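Local coordinates for aldehyde dehydrogenase (Burkholderia thailandensis, PDB 5J6B), which binds NADPH and, as a member of the aldehyde dehydrogenase family, probably oxidises aldehydes to carboxylic acids with NADP+ as electron acceptor, at residues A[312-317]-A[358-363]; A[381-386]-A[390-395]. All coordinates share one frame; numbering follows the deposited sequence.

Contact 1 of 2, residues A[312-317]-A[358-363]; sequences KLIAKT and IVAGGK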
loop_
_atom_site.group_PDB
_atom_site.type_symbol
_atom_site.label_atom_id
_atom_site.label_comp_id
_atom_site.label_asym_id
_atom_site.label_seq_id
_atom_site.Cartn_x
_atom_site.Cartn_y
_atom_site.Cartn_z
ATOM N N LYS A 312 9.864 -14.286 -43.115
ATOM C CA LYS A 312 10.919 -13.803 -42.227
ATOM C C LYS A 312 11.222 -14.808 -41.118
ATOM O O LYS A 312 12.379 -14.957 -40.696
ATOM C CB LYS A 312 10.527 -12.455 -41.622
ATOM C CG LYS A 312 10.646 -11.250 -42.561
ATOM C CD LYS A 312 9.810 -10.057 -41.999
ATOM C CE LYS A 312 9.743 -8.894 -42.989
ATOM N NZ LYS A 312 11.103 -8.393 -43.353
ATOM N N LEU A 313 10.193 -15.497 -40.619
ATOM C CA LEU A 313 10.400 -16.419 -39.505
ATOM C C LEU A 313 11.111 -17.684 -39.964
ATOM O O LEU A 313 11.991 -18.199 -39.261
ATOM C CB LEU A 313 9.061 -16.762 -38.849
ATOM C CG LEU A 313 9.174 -17.401 -37.470
ATOM C CD1 LEU A 313 9.971 -16.502 -36.538
ATOM C CD2 LEU A 313 7.795 -17.667 -36.915
ATOM N N ILE A 314 10.749 -18.193 -41.140
ATOM C CA ILE A 314 11.471 -19.321 -41.713
ATOM C C ILE A 314 12.941 -18.965 -41.890
ATOM O O ILE A 314 13.834 -19.726 -41.499
ATOM C CB ILE A 314 10.825 -19.756 -43.040
ATOM C CG1 ILE A 314 9.463 -20.414 -42.765
ATOM C CG2 ILE A 314 11.773 -20.697 -43.806
ATOM C CD1 ILE A 314 8.546 -20.503 -43.982
ATOM N N ALA A 315 13.215 -17.789 -42.463
ATOM C CA ALA A 315 14.603 -17.390 -42.666
ATOM C C ALA A 315 15.333 -17.233 -41.338
ATOM O O ALA A 315 16.476 -17.686 -41.190
ATOM C CB ALA A 315 14.671 -16.094 -43.473
ATOM N N LYS A 316 14.686 -16.604 -40.352
ATOM C CA LYS A 316 15.323 -16.428 -39.047
ATOM C C LYS A 316 15.572 -17.772 -38.370
ATOM O O LYS A 316 16.640 -17.993 -37.788
ATOM C CB LYS A 316 14.454 -15.541 -38.155
ATOM C CG LYS A 316 15.054 -15.239 -36.788
ATOM C CD LYS A 316 16.255 -14.312 -36.899
ATOM C CE LYS A 316 16.888 -14.079 -35.535
ATOM N NZ LYS A 316 18.120 -13.257 -35.632
ATOM N N THR A 317 14.587 -18.675 -38.428
ATOM C CA THR A 317 14.738 -19.995 -37.822
ATOM C C THR A 317 15.889 -20.759 -38.465
ATOM O O THR A 317 16.721 -21.360 -37.767
ATOM C CB THR A 317 13.412 -20.763 -37.946
ATOM O OG1 THR A 317 12.398 -20.050 -37.226
ATOM C CG2 THR A 317 13.516 -22.173 -37.376
ATOM N N ILE A 358 6.635 -29.422 -41.789
ATOM C CA ILE A 358 7.817 -28.737 -41.278
ATOM C C ILE A 358 8.257 -27.729 -42.332
ATOM O O ILE A 358 8.516 -28.095 -43.481
ATOM C CB ILE A 358 8.937 -29.733 -40.948
ATOM C CG1 ILE A 358 8.470 -30.692 -39.851
ATOM C CG2 ILE A 358 10.185 -28.998 -40.508
ATOM C CD1 ILE A 358 9.302 -31.958 -39.750
ATOM N N VAL A 359 8.300 -26.454 -41.958
ATOM C CA VAL A 359 8.675 -25.397 -42.894
ATOM C C VAL A 359 10.053 -24.814 -42.600
ATOM O O VAL A 359 10.568 -24.034 -43.420
ATOM C CB VAL A 359 7.606 -24.283 -42.945
ATOM C CG1 VAL A 359 6.278 -24.864 -43.437
ATOM C CG2 VAL A 359 7.439 -23.624 -41.581
ATOM N N ALA A 360 10.680 -25.189 -41.485
ATOM C CA ALA A 360 12.062 -24.834 -41.197
ATOM C C ALA A 360 12.627 -25.860 -40.222
ATOM O O ALA A 360 11.946 -26.260 -39.274
ATOM C CB ALA A 360 12.191 -23.422 -40.607
ATOM N N GLY A 361 13.864 -26.284 -40.457
ATOM C CA GLY A 361 14.515 -27.159 -39.502
ATOM C C GLY A 361 13.988 -28.576 -39.550
ATOM O O GLY A 361 13.801 -29.129 -40.636
ATOM N N GLY A 362 13.764 -29.192 -38.388
ATOM C CA GLY A 362 13.159 -30.510 -38.330
ATOM C C GLY A 362 14.109 -31.688 -38.205
ATOM O O GLY A 362 13.637 -32.799 -37.938
ATOM N N LYS A 363 15.418 -31.493 -38.393
ATOM C CA LYS A 363 16.377 -32.585 -38.247
ATOM C C LYS A 363 16.731 -32.807 -36.778
ATOM O O LYS A 363 16.919 -31.857 -36.013
ATOM C CB LYS A 363 17.641 -32.304 -39.062
#
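V359 and A360 form a classic beta bulge opposite L373, an irregularity consistent with both of these successive residues touching the helix, at I314 and T317. Beside the bulge, the I314 side chain lies against both the backbone and the branches of V359: CG2 of I314 is 3.6 Å from the carbonyl O of V359, while CG1 of I314 approaches CG2 of V359 to 4.0 Å. The two side chains cross at roughly a right angle. V359 adopts chi1 -62°, which puts CG2 in the crowded position between backbone N and carbonyl carbon, where it meets I314; CD1 of I314 covers CB of V359. About one helical turn beyond I314, T317 receives the methyl of A360, with 3.7 Å between CB of A360 and CG2 of T317.

Helix 303-319 packs on one face of the large mixed sheet in the catalytic domain of the aldehyde dehydrogenase fold, next to its outer strand 357-360, which runs antiparallel to strand 368-375. The axes of 312-317 and 358-360 approach to 8.1 Å and are inclined by 69°.

T317 divides its two branches by polarity. With CG2 directed to A360, OG1 of T317 turns back to donate to O of L313 at 2.8 Å, from 37° above the carbonyl plane. N of T317 reaches the same oxygen from the opposite face, so two bonds grip it. On another side of the helix, K312 and K316 form salt bridges with D275 and E279 of helix 274-286.

Contact 2 of 2, residues A[381-386]-A[390-395]; sequences QDLYRK and GPVALL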
loop_
_atom_site.group_PDB
_atom_site.type_symbol
_atom_site.label_atom_id
_atom_site.label_comp_id
_atom_site.label_asym_id
_atom_site.label_seq_id
_atom_site.Cartn_x
_atom_site.Cartn_y
_atom_site.Cartn_z
ATOM N N GLN A 381 -3.474 -32.248 -31.507
ATOM C CA GLN A 381 -2.207 -32.979 -31.490
ATOM C C GLN A 381 -1.454 -32.782 -30.176
ATOM O O GLN A 381 -1.481 -31.708 -29.569
ATOM C CB GLN A 381 -1.309 -32.523 -32.645
ATOM C CG GLN A 381 -1.725 -33.071 -34.006
ATOM C CD GLN A 381 -1.594 -34.570 -34.063
ATOM O OE1 GLN A 381 -0.599 -35.140 -33.602
ATOM N NE2 GLN A 381 -2.607 -35.223 -34.602
ATOM N N ASP A 382 -0.750 -33.838 -29.751
ATOM C CA ASP A 382 0.159 -33.701 -28.614
ATOM C C ASP A 382 1.107 -32.533 -28.816
ATOM O O ASP A 382 1.398 -31.788 -27.871
ATOM C CB ASP A 382 0.977 -34.979 -28.406
ATOM C CG ASP A 382 0.183 -36.097 -27.771
ATOM O OD1 ASP A 382 -0.802 -35.820 -27.053
ATOM O OD2 ASP A 382 0.561 -37.265 -27.980
ATOM N N LEU A 383 1.609 -32.361 -30.044
ATOM C CA LEU A 383 2.564 -31.280 -30.290
ATOM C C LEU A 383 1.938 -29.927 -29.990
ATOM O O LEU A 383 2.644 -28.974 -29.639
ATOM C CB LEU A 383 3.065 -31.315 -31.733
ATOM C CG LEU A 383 4.276 -30.420 -32.036
ATOM C CD1 LEU A 383 5.516 -30.906 -31.267
ATOM C CD2 LEU A 383 4.560 -30.349 -33.536
ATOM N N TYR A 384 0.614 -29.834 -30.094
ATOM C CA TYR A 384 -0.073 -28.581 -29.818
ATOM C C TYR A 384 -0.385 -28.403 -28.336
ATOM O O TYR A 384 -0.191 -27.310 -27.786
ATOM C CB TYR A 384 -1.371 -28.505 -30.636
ATOM C CG TYR A 384 -1.966 -27.114 -30.658
ATOM C CD1 TYR A 384 -2.827 -26.685 -29.649
ATOM C CD2 TYR A 384 -1.658 -26.219 -31.678
ATOM C CE1 TYR A 384 -3.361 -25.390 -29.646
ATOM C CE2 TYR A 384 -2.201 -24.917 -31.690
ATOM C CZ TYR A 384 -3.051 -24.514 -30.668
ATOM O OH TYR A 384 -3.586 -23.232 -30.661
ATOM N N ARG A 385 -0.869 -29.457 -27.678
ATOM C CA ARG A 385 -1.540 -29.312 -26.392
ATOM C C ARG A 385 -0.635 -29.587 -25.201
ATOM O O ARG A 385 -0.929 -29.108 -24.098
ATOM C CB ARG A 385 -2.754 -30.254 -26.312
ATOM C CG ARG A 385 -3.710 -30.134 -27.490
ATOM C CD ARG A 385 -5.121 -30.547 -27.116
ATOM N NE ARG A 385 -5.746 -29.638 -26.155
ATOM C CZ ARG A 385 -6.337 -28.489 -26.479
ATOM N NH1 ARG A 385 -6.373 -28.091 -27.744
ATOM N NH2 ARG A 385 -6.898 -27.736 -25.535
ATOM N N LYS A 386 0.422 -30.367 -25.389
ATOM C CA LYS A 386 1.361 -30.692 -24.330
ATOM C C LYS A 386 2.558 -29.754 -24.392
ATOM O O LYS A 386 2.811 -29.100 -25.408
ATOM C CB LYS A 386 1.823 -32.142 -24.445
ATOM C CG LYS A 386 0.696 -33.134 -24.370
ATOM C CD LYS A 386 1.251 -34.551 -24.354
ATOM C CE LYS A 386 0.482 -35.407 -23.371
ATOM N NZ LYS A 386 -0.082 -36.598 -24.039
ATOM N N GLY A 390 11.130 -27.996 -26.078
ATOM C CA GLY A 390 12.164 -28.229 -27.061
ATOM C C GLY A 390 12.110 -27.138 -28.108
ATOM O O GLY A 390 11.254 -26.252 -28.053
ATOM N N PRO A 391 13.016 -27.174 -29.083
ATOM C CA PRO A 391 13.143 -26.082 -30.056
ATOM C C PRO A 391 12.143 -26.165 -31.210
ATOM O O PRO A 391 12.515 -26.136 -32.389
ATOM C CB PRO A 391 14.585 -26.238 -30.542
ATOM C CG PRO A 391 14.818 -27.731 -30.480
ATOM C CD PRO A 391 14.030 -28.228 -29.295
ATOM N N VAL A 392 10.862 -26.262 -30.871
ATOM C CA VAL A 392 9.797 -26.399 -31.855
ATOM C C VAL A 392 8.780 -25.290 -31.611
ATOM O O VAL A 392 8.426 -25.012 -30.460
ATOM C CB VAL A 392 9.135 -27.792 -31.780
ATOM C CG1 VAL A 392 7.853 -27.837 -32.609
ATOM C CG2 VAL A 392 10.106 -28.881 -32.245
ATOM N N ALA A 393 8.347 -24.629 -32.688
ATOM C CA ALA A 393 7.249 -23.672 -32.618
ATOM C C ALA A 393 6.263 -23.961 -33.741
ATOM O O ALA A 393 6.633 -24.491 -34.794
ATOM C CB ALA A 393 7.732 -22.209 -32.696
ATOM N N LEU A 394 4.996 -23.618 -33.491
ATOM C CA LEU A 394 3.891 -23.907 -34.395
ATOM C C LEU A 394 3.256 -22.593 -34.828
ATOM O O LEU A 394 2.931 -21.754 -33.983
ATOM C CB LEU A 394 2.838 -24.789 -33.719
ATOM C CG LEU A 394 3.368 -25.869 -32.783
ATOM C CD1 LEU A 394 2.209 -26.628 -32.147
ATOM C CD2 LEU A 394 4.295 -26.812 -33.534
ATOM N N LEU A 395 3.080 -22.421 -36.133
ATOM C CA LEU A 395 2.531 -21.195 -36.699
ATOM C C LEU A 395 1.095 -21.443 -37.156
ATOM O O LEU A 395 0.836 -22.376 -37.920
ATOM C CB LEU A 395 3.400 -20.709 -37.865
ATOM C CG LEU A 395 2.929 -19.471 -38.650
ATOM C CD1 LEU A 395 2.808 -18.229 -37.766
ATOM C CD2 LEU A 395 3.875 -19.202 -39.813
#
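L394 projects from its strand as a forked knob whose two methyls enter the shallow hollow formed by L383 and Y384. CD2 of L394 presses closely on CD2 of L383, at 3.5 Å, and also touches CG of the same leucine. The other prong passes along the helix backbone: CD1 of L394 lies 3.5 Å from O of L383 and 3.8 Å from CA of Y384, then meets the tyrosine ring obliquely at CD2. The Y384 ring swings away from its own backbone N (chi1 -166°), which brings its CD2 alongside this methyl.

L383 is in turn a knob for the strand. Its CD1 reaches CG1 of V392 at 4.1 Å, the two side chains crossing almost perpendicularly, so L383 bridges two strand residues that face the helix; V377 and L344 add further apolar cover. The short helix 382-385 is the connecting element of a beta-alpha-beta unit between strands 368-375 and 392-398.

No hydrogen bond spans the two segments. The bonds of the Y384 hydroxyl to E396 and R298 probably fix the ring, and N261 ND2 holds the backbone O of Y384; the join between the two segments itself is apolar.

How the contacts relate
Contact 1 is complete in sequence before contact 2 begins; their centres are about 14 Å apart and their nearest atoms about 5 Å, without touching. The same mixed sheet takes part in both. Strand 368-375 links them: it pairs antiparallel with strand 357-360 of contact 1 and parallel with strand 392-398 of contact 2. The contacts lie on opposite faces of this sheet. Helix 303-319 covers one face, whereas helix 382-385 packs on the other, where helix 338-353 also touches I358, L383 and V392. Together they join helices to both surfaces of one sheet within the aldehyde dehydrogenase catalytic domain.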